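Local coordinates for protein BT_4661 (Bacteroides thetaiotaomicron, PDB 4AK2) that binds heparin and heparan sulphate at the bacterial cell surface, this chain being its ligand-binding domain, and probably helps capture the polysaccharide for breakdown, at residues 10-16 against 25-29; 39-43 against 76-80. All coordinates share one frame; numbering follows the deposited sequence. Where two conformers were deposited one is given.

Overall arrangement
Each contact joins mostly irregular chain to the start of a strand; the strands belong to different sheets, but the contacts lie on the same side of the chain's centre, their own centres about 10 Å apart. Contact 1 is the more buried: residues 10-16 run beside the start of strand 27-30, an edge strand of a mixed sheet, and a carboxylate and an amide grip backbone groups there. Contact 2 lies about 19 Å from the centre of the chain, nearer the surface, where a proline-rich loop meets the start of strand 79-82 through two hydrogen bonds and aliphatic contacts. Y12 joins them: its ring packs on P41, P43 and I79, and its hydroxyl hydrogen-bonds to G77 O.

Contact 1: 10-16 against 25-29; sequences FRYGNNL and ADQFR
D26 turns its carboxylate toward the backbone of Y12 and G13 and takes one N-H on each oxygen. The bond from Y12 N to OD2 of D26 is nearly straight (2.8 Å, 169°), whereas that from G13 N to OD1 of D26 is as short but more bent. Both N-H groups approach the same face of the carboxylate, well out of its plane. OD2 also sits at the edge of the Y12 ring, near its plane, with ring and carboxylate steeply inclined to each other.

The F28 ring presents one face to CA of N14, a CH-pi contact 4.2 Å from the ring centroid, and its edge to Y12 O. With CG anti to its own carbonyl carbon (chi1 -62°), F28 brings the far end of its ring within 3.3 Å of G13 O, measured from CZ. Between these side chains the backbones form a single β-bridge, N14 to Q27, in which Q27 N donates to G13 O and N15 N returns a weak bond to Q27 O. Here the incoming chain flanks the edge strand 27-30, whose other side pairs in parallel with strand 105-115.

N15 extends the pairing with its side chain, the amide plane inclined 58° to the F28 ring. This amide imitates a peptide group: OD1 of N15 accepts from R29 N at 2.9 Å and ND2 donates to R29 O, two bonds that fix the rotation of the amide. N14 instead folds its OD1 back to L16 N, an Asx turn that helps place the leucine. CD2 of L16 then rests on CB of R29 at 3.6 Å, and CD1 lies against the Q27 chain; the R29 guanidinium itself is held by H114, Y127 and T128.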
loop_
_atom_site.group_PDB
_atom_site.type_symbol
_atom_site.label_atom_id
_atom_site.label_comp_id
_atom_site.label_asym_id
_atom_site.label_seq_id
_atom_site.Cartn_x
_atom_site.Cartn_y
_atom_site.Cartn_z
ATOM N N PHE A 10 -9.189 16.117 1.780
ATOM C CA PHE A 10 -9.144 16.087 3.233
ATOM C C PHE A 10 -7.878 15.344 3.596
ATOM O O PHE A 10 -7.202 14.775 2.692
ATOM C CB PHE A 10 -10.392 15.352 3.810
ATOM C CG PHE A 10 -10.644 14.020 3.193
ATOM C CD1 PHE A 10 -10.003 12.881 3.671
ATOM C CD2 PHE A 10 -11.513 13.908 2.120
ATOM C CE1 PHE A 10 -10.241 11.619 3.091
ATOM C CE2 PHE A 10 -11.762 12.666 1.516
ATOM C CZ PHE A 10 -11.119 11.530 2.005
ATOM N N ARG A 11 -7.524 15.335 4.881
ATOM C CA ARG A 11 -6.391 14.524 5.326
ATOM C C ARG A 11 -6.736 13.932 6.678
ATOM O O ARG A 11 -7.312 14.640 7.528
ATOM C CB ARG A 11 -5.068 15.328 5.472
ATOM C CG ARG A 11 -4.695 16.135 4.265
ATOM C CD ARG A 11 -3.321 16.797 4.391
ATOM N NE ARG A 11 -3.036 17.569 3.175
ATOM C CZ ARG A 11 -2.945 18.897 3.123
ATOM N NH1 ARG A 11 -3.039 19.632 4.228
ATOM N NH2 ARG A 11 -2.747 19.498 1.958
ATOM N N TYR A 12 -6.268 12.710 6.894
ATOM C CA TYR A 12 -6.224 12.078 8.181
ATOM C C TYR A 12 -4.802 12.122 8.794
ATOM O O TYR A 12 -4.657 11.982 10.008
ATOM C CB TYR A 12 -6.628 10.621 8.077
ATOM C CG TYR A 12 -8.132 10.402 7.946
ATOM C CD1 TYR A 12 -8.767 10.583 6.720
ATOM C CD2 TYR A 12 -8.922 10.019 9.052
ATOM C CE1 TYR A 12 -10.128 10.380 6.559
ATOM C CE2 TYR A 12 -10.305 9.769 8.890
ATOM C CZ TYR A 12 -10.903 9.996 7.657
ATOM O OH TYR A 12 -12.255 9.777 7.478
ATOM N N GLY A 13 -3.752 12.303 7.962
ATOM C CA GLY A 13 -2.391 12.231 8.503
ATOM C C GLY A 13 -1.941 10.823 8.833
ATOM O O GLY A 13 -2.288 9.870 8.148
ATOM N N ASN A 14 -1.100 10.680 9.835
ATOM C CA ASN A 14 -0.503 9.392 10.154
ATOM C C ASN A 14 -0.168 9.394 11.622
ATOM O O ASN A 14 -0.056 10.472 12.234
ATOM C CB ASN A 14 0.731 9.147 9.287
ATOM C CG ASN A 14 1.888 10.072 9.617
ATOM O OD1 ASN A 14 2.647 9.847 10.564
ATOM N ND2 ASN A 14 2.012 11.136 8.812
ATOM N N ASN A 15 -0.027 8.208 12.204
ATOM C CA ASN A 15 0.388 8.087 13.594
ATOM C C ASN A 15 1.836 7.572 13.689
ATOM O O ASN A 15 2.180 6.924 14.679
ATOM C CB ASN A 15 -0.580 7.191 14.390
ATOM C CG ASN A 15 -0.496 5.735 13.969
ATOM O OD1 ASN A 15 0.124 5.389 12.961
ATOM N ND2 ASN A 15 -1.136 4.869 14.760
ATOM N N LEU A 16 2.662 7.874 12.672
ATOM C CA LEU A 16 4.040 7.407 12.543
ATOM C C LEU A 16 5.046 8.508 12.873
ATOM O O LEU A 16 6.230 8.237 12.847
ATOM C CB LEU A 16 4.322 6.858 11.120
ATOM C CG LEU A 16 3.373 5.792 10.519
ATOM C CD1 LEU A 16 3.857 5.339 9.150
ATOM C CD2 LEU A 16 3.299 4.612 11.447
ATOM N N ALA A 25 1.201 9.354 2.501
ATOM C CA ALA A 25 -0.174 8.854 2.504
ATOM C C ALA A 25 -0.757 8.962 3.904
ATOM O O ALA A 25 -0.029 9.048 4.921
ATOM C CB ALA A 25 -0.171 7.377 2.050
ATOM N N ASP A 26 -2.104 8.925 3.952
ATOM C CA ASP A 26 -2.800 8.768 5.228
ATOM C C ASP A 26 -2.661 7.318 5.673
ATOM O O ASP A 26 -3.105 6.394 4.943
ATOM C CB ASP A 26 -4.266 9.174 5.098
ATOM C CG ASP A 26 -4.465 10.670 4.998
ATOM O OD1 ASP A 26 -3.507 11.438 5.266
ATOM O OD2 ASP A 26 -5.604 11.079 4.666
ATOM N N GLN A 27 -1.988 7.085 6.785
ATOM C CA GLN A 27 -1.571 5.721 7.144
ATOM C C GLN A 27 -1.363 5.574 8.627
ATOM O O GLN A 27 -0.835 6.463 9.282
ATOM C CB GLN A 27 -0.313 5.353 6.343
ATOM C CG GLN A 27 0.961 6.103 6.786
ATOM C CD GLN A 27 2.034 6.008 5.728
ATOM O OE1 GLN A 27 2.748 5.032 5.632
ATOM N NE2 GLN A 27 2.167 7.094 4.927
ATOM N N PHE A 28 -1.862 4.454 9.176
ATOM C CA PHE A 28 -1.891 4.211 10.606
ATOM C C PHE A 28 -1.410 2.833 10.944
ATOM O O PHE A 28 -1.871 1.864 10.361
ATOM C CB PHE A 28 -3.335 4.428 11.147
ATOM C CG PHE A 28 -3.762 5.843 10.930
ATOM C CD1 PHE A 28 -4.341 6.242 9.731
ATOM C CD2 PHE A 28 -3.480 6.820 11.886
ATOM C CE1 PHE A 28 -4.627 7.595 9.490
ATOM C CE2 PHE A 28 -3.771 8.172 11.640
ATOM C CZ PHE A 28 -4.313 8.551 10.458
ATOM N N ARG A 29 -0.468 2.764 11.868
ATOM C CA ARG A 29 0.049 1.503 12.346
ATOM C C ARG A 29 -0.604 1.154 13.665
ATOM O O ARG A 29 -0.745 1.990 14.564
ATOM C CB ARG A 29 1.589 1.585 12.520
ATOM C CG ARG A 29 2.167 0.323 13.175
ATOM C CD ARG A 29 3.681 0.262 13.017
ATOM N NE ARG A 29 4.053 -0.066 11.644
ATOM C CZ ARG A 29 4.983 0.556 10.907
ATOM N NH1 ARG A 29 5.699 1.632 11.361
ATOM N NH2 ARG A 29 5.197 0.098 9.682
HETATM O O HOH W 1 -4.368 12.834 2.559
HETATM O O HOH W 2 0.339 11.532 6.421
#

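Contact 2: 39-43 against 76-80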
loop_
_atom_site.group_PDB
_atom_site.type_symbol
_atom_site.label_atom_id
_atom_site.label_comp_id
_atom_site.label_asym_id
_atom_site.label_seq_id
_atom_site.Cartn_x
_atom_site.Cartn_y
_atom_site.Cartn_z
ATOM N N VAL A 39 -6.993 2.234 17.343
ATOM C CA VAL A 39 -6.579 3.178 16.295
ATOM C C VAL A 39 -7.816 3.483 15.467
ATOM O O VAL A 39 -8.201 2.689 14.602
ATOM C CB VAL A 39 -5.450 2.574 15.418
ATOM C CG1 VAL A 39 -5.079 3.493 14.271
ATOM C CG2 VAL A 39 -4.202 2.318 16.255
ATOM N N LYS A 40 -8.433 4.628 15.740
ATOM C CA LYS A 40 -9.693 5.023 15.109
ATOM C C LYS A 40 -9.489 6.441 14.590
ATOM O O LYS A 40 -9.878 7.425 15.233
ATOM C CB LYS A 40 -10.869 4.937 16.117
ATOM C CG LYS A 40 -11.151 3.527 16.613
ATOM C CD LYS A 40 -12.375 3.532 17.521
ATOM C CE LYS A 40 -12.686 2.143 18.029
ATOM N NZ LYS A 40 -13.933 2.170 18.851
ATOM N N PRO A 41 -8.862 6.579 13.422
ATOM C CA PRO A 41 -8.426 7.927 13.012
ATOM C C PRO A 41 -9.590 8.824 12.647
ATOM O O PRO A 41 -10.602 8.392 12.070
ATOM C CB PRO A 41 -7.567 7.689 11.781
ATOM C CG PRO A 41 -7.532 6.257 11.549
ATOM C CD PRO A 41 -8.364 5.506 12.558
ATOM N N VAL A 42 -9.388 10.106 12.951
ATOM C CA VAL A 42 -10.329 11.135 12.541
ATOM C C VAL A 42 -9.614 12.140 11.642
ATOM O O VAL A 42 -8.373 12.360 11.728
ATOM C CB VAL A 42 -10.974 11.891 13.720
ATOM C CG1 VAL A 42 -11.926 10.993 14.510
ATOM C CG2 VAL A 42 -9.899 12.537 14.600
ATOM N N PRO A 43 -10.371 12.762 10.722
ATOM C CA PRO A 43 -9.702 13.698 9.824
ATOM C C PRO A 43 -9.211 14.957 10.537
ATOM O O PRO A 43 -9.785 15.420 11.538
ATOM C CB PRO A 43 -10.786 14.004 8.789
ATOM C CG PRO A 43 -12.068 13.814 9.544
ATOM C CD PRO A 43 -11.823 12.647 10.459
ATOM N N THR A 76 -18.420 12.563 11.890
ATOM C CA THR A 76 -17.073 12.937 12.335
ATOM C C THR A 76 -15.938 12.437 11.424
ATOM O O THR A 76 -14.797 12.915 11.478
ATOM C CB THR A 76 -16.770 12.388 13.728
ATOM O OG1 THR A 76 -16.660 10.968 13.630
ATOM C CG2 THR A 76 -17.846 12.755 14.726
ATOM N N GLY A 77 -16.240 11.469 10.585
ATOM C CA GLY A 77 -15.235 10.838 9.743
ATOM C C GLY A 77 -14.350 9.822 10.455
ATOM O O GLY A 77 -13.427 9.300 9.850
ATOM N N GLN A 78 -14.655 9.472 11.714
ATOM C CA GLN A 78 -13.816 8.529 12.453
ATOM C C GLN A 78 -13.924 7.171 11.810
ATOM O O GLN A 78 -15.048 6.675 11.606
ATOM C CB GLN A 78 -14.233 8.406 13.949
ATOM C CG GLN A 78 -13.286 7.500 14.743
ATOM C CD GLN A 78 -13.274 7.727 16.271
ATOM O OE1 GLN A 78 -14.306 7.735 16.897
ATOM N NE2 GLN A 78 -12.073 7.873 16.866
ATOM N N ILE A 79 -12.781 6.579 11.492
ATOM C CA ILE A 79 -12.792 5.253 10.854
ATOM C C ILE A 79 -12.519 4.178 11.909
ATOM O O ILE A 79 -11.677 4.355 12.795
ATOM C CB ILE A 79 -11.654 5.141 9.814
ATOM C CG1 ILE A 79 -11.757 6.262 8.772
ATOM C CG2 ILE A 79 -11.573 3.765 9.180
ATOM C CD1 ILE A 79 -10.523 6.393 7.904
ATOM N N THR A 80 -13.235 3.059 11.817
ATOM C CA THR A 80 -12.953 1.886 12.635
ATOM C C THR A 80 -12.729 0.684 11.726
ATOM O O THR A 80 -13.524 0.428 10.820
ATOM C CB THR A 80 -14.124 1.585 13.606
ATOM O OG1 THR A 80 -14.299 2.720 14.441
ATOM C CG2 THR A 80 -13.811 0.372 14.455
HETATM O O HOH W 3 -15.848 2.577 16.711
#
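Q78 reaches across to the backbone of K40, its NE2 donating to K40 O in a short, nearly straight bond (2.8 Å, 166°). The second hydrogen bond is between backbones, from I79 N to P41 O at 2.9 Å. These join a proline-rich loop to the start of strand 79-82, the partner of strand 69-72 in a two-stranded antiparallel β-hairpin; the loop runs roughly antiparallel to it without becoming a strand itself.

Around the bonds the aliphatic parts close up. Since CG of Q78 is anti to the backbone N (chi1 -176°) and the chain beyond is extended, the side chain slants across the loop: it passes V42 obliquely, CB meeting V42 CG1 at 3.5 Å, and its amide ends beside CB of K40. The accepting K40 O lies near the plane of that amide. P41 O receives, besides the I79 N-H, a CA-H...O contact from Q78, which places two donors on one carbonyl. In place of this glutamine, an alanine would probably leave K40 O without its amide partner and open a gap beside K40 CB.

Further out, an ST turn shapes the approach to the strand: OG1 of T76 accepts from Q78 N. At the backbone angles of G77 a CB would be jammed against the carbonyl O of T76, which calls for glycine, and it would also clash with CD of P43. CD and CG of P43 meet T76 O. On the inner side, I79 and P41 both reach F113 of strand 105-115. At the outer end the extended K40 chain lies beside T80, pointing the same way, with a water between K40 NZ, 2.9 Å away, and T80 OG1.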